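Local coordinates for protein riboflavin kinase, putative (Trypanosoma brucei, PDB 3BNW) that probably phosphorylates riboflavin with ATP to give FMN, as a riboflavin kinase of the flavokinase family, at residues A[81-86]-A[145-150]; A[119-124]-A[154-159]. All blocks are in the same frame, centred on the assembly; numbering follows the deposited sequence.

Contact 1. Residues A[81-86]-A[145-150]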
ATOM      1  N   PRO A  81       0.938  -8.994   2.644  1.00 28.82           N
ATOM      2  CA  PRO A  81      -0.296  -8.200   2.643  1.00 28.94           C
ATOM      3  C   PRO A  81      -0.038  -6.762   3.114  1.00 29.07           C
ATOM      4  O   PRO A  81       0.885  -6.520   3.894  1.00 29.14           O
ATOM      5  CB  PRO A  81      -1.203  -8.935   3.646  1.00 28.75           C
ATOM      6  CG  PRO A  81      -0.604 -10.282   3.827  1.00 29.02           C
ATOM      7  CD  PRO A  81       0.864 -10.130   3.582  1.00 28.86           C
ATOM      8  N   PHE A  82      -0.832  -5.817   2.633  1.00 29.34           N
ATOM      9  CA  PHE A  82      -0.703  -4.435   3.070  1.00 29.81           C
ATOM     10  C   PHE A  82      -2.031  -3.714   2.926  1.00 29.88           C
ATOM     11  O   PHE A  82      -2.857  -4.083   2.093  1.00 29.55           O
ATOM     12  CB  PHE A  82       0.374  -3.697   2.261  1.00 30.07           C
ATOM     13  CG  PHE A  82      -0.128  -3.132   0.969  1.00 30.81           C
ATOM     14  CD1 PHE A  82      -0.095  -3.887  -0.192  1.00 31.44           C
ATOM     15  CD2 PHE A  82      -0.660  -1.853   0.914  1.00 30.74           C
ATOM     16  CE1 PHE A  82      -0.579  -3.372  -1.383  1.00 31.58           C
ATOM     17  CE2 PHE A  82      -1.144  -1.336  -0.270  1.00 30.32           C
ATOM     18  CZ  PHE A  82      -1.105  -2.094  -1.419  1.00 30.70           C
ATOM     19  N   ALA A  83      -2.227  -2.703   3.770  1.00 30.23           N
ATOM     20  CA  ALA A  83      -3.269  -1.704   3.578  1.00 30.21           C
ATOM     21  C   ALA A  83      -2.560  -0.375   3.376  1.00 30.57           C
ATOM     22  O   ALA A  83      -1.371  -0.254   3.691  1.00 31.08           O
ATOM     23  CB  ALA A  83      -4.185  -1.650   4.774  1.00 30.11           C
ATOM     24  N   ALA A  84      -3.264   0.619   2.848  1.00 30.94           N
ATOM     25  CA  ALA A  84      -2.638   1.912   2.565  1.00 31.13           C
ATOM     26  C   ALA A  84      -3.666   3.013   2.456  1.00 31.50           C
ATOM     27  O   ALA A  84      -4.777   2.782   1.975  1.00 31.52           O
ATOM     28  CB  ALA A  84      -1.826   1.837   1.269  1.00 30.91           C
ATOM     29  N   SER A  85      -3.284   4.213   2.883  1.00 31.88           N
ATOM     30  CA  SER A  85      -4.140   5.388   2.750  1.00 32.28           C
ATOM     31  C   SER A  85      -3.655   6.252   1.594  1.00 32.87           C
ATOM     32  O   SER A  85      -2.465   6.561   1.504  1.00 32.73           O
ATOM     33  CB  SER A  85      -4.136   6.206   4.040  1.00 32.14           C
ATOM     34  OG  SER A  85      -4.566   5.422   5.138  1.00 32.18           O
ATOM     35  N   ILE A  86      -4.582   6.632   0.711  1.00 33.68           N
ATOM     36  CA  ILE A  86      -4.299   7.556  -0.388  1.00 34.27           C
ATOM     37  C   ILE A  86      -5.102   8.841  -0.187  1.00 34.80           C
ATOM     38  O   ILE A  86      -6.328   8.839  -0.330  1.00 34.45           O
ATOM     39  CB  ILE A  86      -4.642   6.938  -1.771  1.00 34.25           C
ATOM     40  CG1 ILE A  86      -3.730   5.747  -2.075  1.00 35.01           C
ATOM     41  CG2 ILE A  86      -4.506   7.978  -2.886  1.00 33.63           C
ATOM     42  CD1 ILE A  86      -4.226   4.433  -1.529  1.00 36.18           C
ATOM     43  N   GLN A 145      -7.809  -7.407   9.371  1.00 28.13           N
ATOM     44  CA  GLN A 145      -8.447  -8.720   9.224  1.00 28.58           C
ATOM     45  C   GLN A 145      -9.170  -8.848   7.884  1.00 28.62           C
ATOM     46  O   GLN A 145      -9.156  -9.912   7.266  1.00 28.88           O
ATOM     47  CB  GLN A 145      -9.430  -8.991  10.372  1.00 28.64           C
ATOM     48  CG  GLN A 145      -9.392 -10.429  10.892  1.00 29.82           C
ATOM     49  CD  GLN A 145      -8.268 -10.663  11.910  1.00 31.57           C
ATOM     50  OE1 GLN A 145      -7.079 -10.575  11.583  1.00 32.22           O
ATOM     51  NE2 GLN A 145      -8.649 -10.958  13.153  1.00 31.55           N
ATOM     52  N   PHE A 146      -9.808  -7.763   7.452  1.00 28.62           N
ATOM     53  CA  PHE A 146     -10.500  -7.720   6.170  1.00 29.06           C
ATOM     54  C   PHE A 146      -9.510  -7.967   5.038  1.00 29.49           C
ATOM     55  O   PHE A 146      -9.702  -8.863   4.219  1.00 29.52           O
ATOM     56  CB  PHE A 146     -11.181  -6.362   5.988  1.00 28.84           C
ATOM     57  CG  PHE A 146     -11.891  -6.205   4.674  1.00 29.59           C
ATOM     58  CD1 PHE A 146     -13.032  -6.948   4.393  1.00 29.73           C
ATOM     59  CD2 PHE A 146     -11.434  -5.302   3.722  1.00 29.50           C
ATOM     60  CE1 PHE A 146     -13.699  -6.799   3.180  1.00 28.75           C
ATOM     61  CE2 PHE A 146     -12.098  -5.149   2.508  1.00 28.49           C
ATOM     62  CZ  PHE A 146     -13.231  -5.899   2.240  1.00 28.40           C
ATOM     63  N   THR A 147      -8.446  -7.170   5.021  1.00 29.94           N
ATOM     64  CA  THR A 147      -7.362  -7.309   4.053  1.00 30.18           C
ATOM     65  C   THR A 147      -6.824  -8.737   4.009  1.00 30.60           C
ATOM     66  O   THR A 147      -6.515  -9.249   2.940  1.00 30.67           O
ATOM     67  CB  THR A 147      -6.203  -6.335   4.384  1.00 30.37           C
ATOM     68  OG1 THR A 147      -6.663  -4.982   4.262  1.00 28.88           O
ATOM     69  CG2 THR A 147      -5.010  -6.558   3.451  1.00 30.80           C
ATOM     70  N   ARG A 148      -6.724  -9.370   5.174  1.00 31.33           N
ATOM     71  CA  ARG A 148      -6.287 -10.763   5.268  1.00 32.08           C
ATOM     72  C   ARG A 148      -7.332 -11.750   4.752  1.00 31.99           C
ATOM     73  O   ARG A 148      -6.983 -12.710   4.073  1.00 32.28           O
ATOM     74  CB  ARG A 148      -5.899 -11.103   6.709  1.00 32.19           C
ATOM     75  CG  ARG A 148      -4.594 -10.460   7.100  1.00 33.14           C
ATOM     76  CD  ARG A 148      -4.036 -10.964   8.411  1.00 33.60           C
ATOM     77  NE  ARG A 148      -2.600 -10.699   8.460  1.00 35.38           N
ATOM     78  CZ  ARG A 148      -1.847 -10.734   9.554  1.00 36.83           C
ATOM     79  NH1 ARG A 148      -2.372 -11.026  10.742  1.00 38.24           N
ATOM     80  NH2 ARG A 148      -0.549 -10.468   9.456  1.00 37.28           N
ATOM     81  N   ASP A 149      -8.603 -11.520   5.074  1.00 31.94           N
ATOM     82  CA  ASP A 149      -9.685 -12.393   4.606  1.00 31.67           C
ATOM     83  C   ASP A 149      -9.859 -12.317   3.089  1.00 31.20           C
ATOM     84  O   ASP A 149     -10.123 -13.332   2.439  1.00 31.18           O
ATOM     85  CB  ASP A 149     -11.008 -12.053   5.310  1.00 31.79           C
ATOM     86  CG  ASP A 149     -11.018 -12.466   6.783  1.00 32.66           C
ATOM     87  OD1 ASP A 149     -10.083 -13.170   7.230  1.00 34.07           O
ATOM     88  OD2 ASP A 149     -11.968 -12.088   7.499  1.00 33.15           O
ATOM     89  N   MET A 150      -9.699 -11.117   2.535  1.00 30.70           N
ATOM     90  CA  MET A 150      -9.829 -10.906   1.091  1.00 30.39           C
ATOM     91  C   MET A 150      -8.687 -11.562   0.320  1.00 30.81           C
ATOM     92  O   MET A 150      -8.911 -12.182  -0.716  1.00 30.76           O
ATOM     93  CB  MET A 150      -9.868  -9.409   0.762  1.00 29.85           C
ATOM     94  CG  MET A 150     -11.109  -8.668   1.262  1.00 28.26           C
ATOM     95  SD  MET A 150     -12.678  -9.342   0.692  1.00 23.53           S
ATOM     96  CE  MET A 150     -12.403  -9.345  -1.073  1.00 26.69           C
TER
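T147 carries the contact between residues 145-150 of helix 133-151 and residues 81-86 of strand 75-87, where the helix packs against the antiparallel beta barrel of the riboflavin kinase fold. The segments 81-86 and 145-150 run at 132° to each other, with their axes 8.5 Å apart at closest approach, and bury 145 Å² in all.

What crosses is van der Waals contact. The methyl CG2 of T147 stands 3.6 Å from the backbone O of F82 and is 4.5 Å from CB of P81. With OG1 beside T147's own backbone N (chi1 -64°), the methyl CG2 falls anti to that N and meets the strand. Small and compact groups suit the strand side: A83 offers just a methyl, and P81 a rigid ring whose CB points at the helix. The CB of F82 points away from the helix and its ring packs on I118 and V120 of strand 115-126; what faces T147 is the F82 carbonyl.

The polar interaction belongs to the helix itself. The hydroxyl of T147 is hydrogen-bonded to the carbonyl O of D143, one turn earlier, which satisfies a buried polar atom and lets threonine sit against apolar neighbours. Facing the strand, that same OG1 comes 4.2 Å from CB of A83.

Contact 2. Residues A[119-124]-A[154-159]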
ATOM      1  N   ILE A 119       0.887  -3.919  -5.443  1.00 23.84           N
ATOM      2  CA  ILE A 119      -0.276  -4.136  -6.296  1.00 24.27           C
ATOM      3  C   ILE A 119      -1.521  -3.869  -5.433  1.00 24.22           C
ATOM      4  O   ILE A 119      -1.739  -4.553  -4.432  1.00 24.05           O
ATOM      5  CB  ILE A 119      -0.292  -5.570  -6.878  1.00 24.26           C
ATOM      6  CG1 ILE A 119       0.909  -5.766  -7.815  1.00 25.49           C
ATOM      7  CG2 ILE A 119      -1.595  -5.837  -7.636  1.00 24.30           C
ATOM      8  CD1 ILE A 119       0.986  -7.125  -8.498  1.00 24.30           C
ATOM      9  N   VAL A 120      -2.304  -2.854  -5.802  1.00 24.15           N
ATOM     10  CA  VAL A 120      -3.516  -2.487  -5.060  1.00 24.16           C
ATOM     11  C   VAL A 120      -4.714  -3.191  -5.677  1.00 23.76           C
ATOM     12  O   VAL A 120      -5.062  -2.919  -6.813  1.00 23.98           O
ATOM     13  CB  VAL A 120      -3.765  -0.953  -5.067  1.00 24.15           C
ATOM     14  CG1 VAL A 120      -5.131  -0.634  -4.506  1.00 24.22           C
ATOM     15  CG2 VAL A 120      -2.703  -0.227  -4.275  1.00 23.46           C
ATOM     16  N   LEU A 121      -5.343  -4.086  -4.921  1.00 23.57           N
ATOM     17  CA  LEU A 121      -6.385  -4.958  -5.455  1.00 23.25           C
ATOM     18  C   LEU A 121      -7.796  -4.549  -5.047  1.00 23.86           C
ATOM     19  O   LEU A 121      -8.764  -4.995  -5.661  1.00 24.13           O
ATOM     20  CB  LEU A 121      -6.119  -6.404  -5.037  1.00 23.04           C
ATOM     21  CG  LEU A 121      -4.856  -7.020  -5.657  1.00 22.50           C
ATOM     22  CD1 LEU A 121      -4.438  -8.279  -4.915  1.00 21.52           C
ATOM     23  CD2 LEU A 121      -5.069  -7.303  -7.133  1.00 21.78           C
ATOM     24  N   GLY A 122      -7.937  -3.712  -4.021  1.00 24.38           N
ATOM     25  CA  GLY A 122      -9.267  -3.236  -3.652  1.00 24.45           C
ATOM     26  C   GLY A 122      -9.299  -2.187  -2.562  1.00 24.77           C
ATOM     27  O   GLY A 122      -8.269  -1.855  -1.956  1.00 24.95           O
ATOM     28  N   GLU A 123     -10.509  -1.706  -2.289  1.00 24.27           N
ATOM     29  CA  GLU A 123     -10.739  -0.644  -1.317  1.00 24.00           C
ATOM     30  C   GLU A 123     -11.493  -1.139  -0.084  1.00 23.94           C
ATOM     31  O   GLU A 123     -12.414  -1.949  -0.189  1.00 23.52           O
ATOM     32  CB  GLU A 123     -11.506   0.496  -1.978  1.00 24.08           C
ATOM     33  CG  GLU A 123     -12.892   0.130  -2.496  1.00 23.49           C
ATOM     34  CD  GLU A 123     -13.422   1.154  -3.461  1.00 24.16           C
ATOM     35  OE1 GLU A 123     -12.795   2.225  -3.580  1.00 23.95           O
ATOM     36  OE2 GLU A 123     -14.460   0.892  -4.110  1.00 25.97           O
ATOM     37  N   ILE A 124     -11.094  -0.636   1.083  1.00 24.12           N
ATOM     38  CA  ILE A 124     -11.695  -1.034   2.356  1.00 24.28           C
ATOM     39  C   ILE A 124     -12.797  -0.052   2.757  1.00 24.56           C
ATOM     40  O   ILE A 124     -13.931  -0.449   3.036  1.00 25.08           O
ATOM     41  CB  ILE A 124     -10.633  -1.099   3.478  1.00 24.36           C
ATOM     42  CG1 ILE A 124      -9.503  -2.065   3.086  1.00 24.29           C
ATOM     43  CG2 ILE A 124     -11.277  -1.503   4.799  1.00 23.87           C
ATOM     44  CD1 ILE A 124      -8.470  -2.316   4.172  1.00 23.71           C
ATOM     45  N   PRO A 154      -8.877 -17.355  -3.531  1.00 33.58           N
ATOM     46  CA  PRO A 154      -8.036 -17.960  -4.572  1.00 33.59           C
ATOM     47  C   PRO A 154      -7.673 -17.005  -5.710  1.00 33.65           C
ATOM     48  O   PRO A 154      -6.536 -17.013  -6.184  1.00 33.54           O
ATOM     49  CB  PRO A 154      -8.906 -19.105  -5.100  1.00 33.65           C
ATOM     50  CG  PRO A 154      -9.788 -19.468  -3.971  1.00 33.58           C
ATOM     51  CD  PRO A 154     -10.046 -18.201  -3.213  1.00 33.69           C
ATOM     52  N   GLN A 155      -8.640 -16.195  -6.131  1.00 33.74           N
ATOM     53  CA  GLN A 155      -8.445 -15.224  -7.204  1.00 34.04           C
ATOM     54  C   GLN A 155      -7.363 -14.208  -6.829  1.00 33.64           C
ATOM     55  O   GLN A 155      -6.415 -13.998  -7.589  1.00 33.75           O
ATOM     56  CB  GLN A 155      -9.769 -14.507  -7.497  1.00 34.18           C
ATOM     57  CG  GLN A 155      -9.830 -13.779  -8.836  1.00 34.91           C
ATOM     58  CD  GLN A 155     -10.966 -12.757  -8.893  1.00 35.04           C
ATOM     59  OE1 GLN A 155     -11.112 -11.921  -7.993  1.00 35.61           O
ATOM     60  NE2 GLN A 155     -11.769 -12.816  -9.957  1.00 35.37           N
ATOM     61  N   LEU A 156      -7.506 -13.609  -5.645  1.00 33.21           N
ATOM     62  CA  LEU A 156      -6.612 -12.535  -5.175  1.00 32.46           C
ATOM     63  C   LEU A 156      -5.266 -13.036  -4.649  1.00 32.00           C
ATOM     64  O   LEU A 156      -4.266 -12.337  -4.765  1.00 31.41           O
ATOM     65  CB  LEU A 156      -7.305 -11.688  -4.095  1.00 32.46           C
ATOM     66  CG  LEU A 156      -8.158 -10.498  -4.556  1.00 31.77           C
ATOM     67  CD1 LEU A 156      -8.949 -10.797  -5.815  1.00 31.42           C
ATOM     68  CD2 LEU A 156      -9.091 -10.063  -3.436  1.00 32.20           C
ATOM     69  N   GLN A 157      -5.249 -14.232  -4.069  1.00 31.98           N
ATOM     70  CA  GLN A 157      -4.008 -14.859  -3.588  1.00 32.12           C
ATOM     71  C   GLN A 157      -2.957 -15.012  -4.706  1.00 32.26           C
ATOM     72  O   GLN A 157      -1.751 -14.917  -4.453  1.00 32.33           O
ATOM     73  CB  GLN A 157      -4.330 -16.235  -2.980  1.00 32.34           C
ATOM     74  CG  GLN A 157      -3.156 -16.979  -2.332  1.00 32.35           C
ATOM     75  CD  GLN A 157      -3.070 -16.764  -0.831  1.00 33.42           C
ATOM     76  OE1 GLN A 157      -2.986 -17.724  -0.062  1.00 33.44           O
ATOM     77  NE2 GLN A 157      -3.093 -15.503  -0.404  1.00 33.90           N
ATOM     78  N   GLU A 158      -3.425 -15.237  -5.936  1.00 31.99           N
ATOM     79  CA  GLU A 158      -2.555 -15.463  -7.098  1.00 31.74           C
ATOM     80  C   GLU A 158      -1.687 -14.245  -7.461  1.00 31.33           C
ATOM     81  O   GLU A 158      -0.639 -14.398  -8.093  1.00 31.57           O
ATOM     82  CB  GLU A 158      -3.411 -15.881  -8.306  1.00 32.20           C
ATOM     83  CG  GLU A 158      -2.657 -16.548  -9.460  1.00 33.40           C
ATOM     84  CD  GLU A 158      -2.367 -18.027  -9.222  1.00 34.68           C
ATOM     85  OE1 GLU A 158      -1.844 -18.376  -8.139  1.00 35.11           O
ATOM     86  OE2 GLU A 158      -2.645 -18.840 -10.132  1.00 35.19           O
ATOM     87  N   PHE A 159      -2.124 -13.051  -7.063  1.00 30.55           N
ATOM     88  CA  PHE A 159      -1.378 -11.805  -7.314  1.00 30.17           C
ATOM     89  C   PHE A 159      -0.126 -11.618  -6.455  1.00 29.60           C
ATOM     90  O   PHE A 159       0.639 -10.676  -6.672  1.00 29.08           O
ATOM     91  CB  PHE A 159      -2.288 -10.589  -7.119  1.00 29.65           C
ATOM     92  CG  PHE A 159      -3.235 -10.360  -8.247  1.00 28.99           C
ATOM     93  CD1 PHE A 159      -4.497 -10.931  -8.236  1.00 28.56           C
ATOM     94  CD2 PHE A 159      -2.865  -9.570  -9.322  1.00 27.97           C
ATOM     95  CE1 PHE A 159      -5.378 -10.714  -9.276  1.00 28.72           C
ATOM     96  CE2 PHE A 159      -3.738  -9.348 -10.362  1.00 28.63           C
ATOM     97  CZ  PHE A 159      -5.000  -9.923 -10.342  1.00 29.03           C
TER
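L121 and F159 bury the most surface here, where the short helical turn at 154-159 packs on strand 115-126 of the antiparallel sheet. The strand carries a classic beta bulge at this point, L121 and G122 both facing Y61 of strand 58-69.

L121 meets the aromatic ring with one branch of its isobutyl group. Its CD2 lies over the ring of F159, 3.7 Å from the centroid and 9° off the ring normal, a nearly axial CH-pi contact. The other branch, CD1, drops beside the ring's root and is 3.8 Å from CB of F159. A branched leucine thus serves two purposes: one methyl fills the centre of a flat face while its twin packs against the stem and the neighbouring turn. L121 also touches L151 and W63.

F159 suits the place because its broad ring can spread over the strand. CG lies anti to the carbonyl carbon (chi1 -76°), which carries the ring toward the sheet. I119, two residues before L121, approaches the ring obliquely, CG2 standing 4.3 Å from CD2 of F159.

L156, one turn earlier, completes the apolar patch, its CG lying 4.3 Å from CD1 of L121. The backbone holds this turn together: L156 O accepts hydrogen bonds from the backbone N of F159 and from NE1 of W63, tying the segment to strand 58-69. The same O of L156 also lies 4.1 Å from CD1 of L121, a van der Waals contact.

Contacts 1 and 2 have centres about 9 Å apart and interlock along the chain, their segments coming in the order 81-86, 119-124, 145-150, 154-159. Strands 75-87 and 115-126 belong to one antiparallel sheet, both pairing with strand 58-69 between them, and helix 133-151 leads directly into the turn at 154-157. The two sites also touch: the ring of F82 packs on V120, with CZ 3.8 Å from CG2 of V120, while I124 also touches T147, and CD2 of L156 approaches the backbone O of M150. Through them two successive helical segments after strand 115-126 pack on the same sheet.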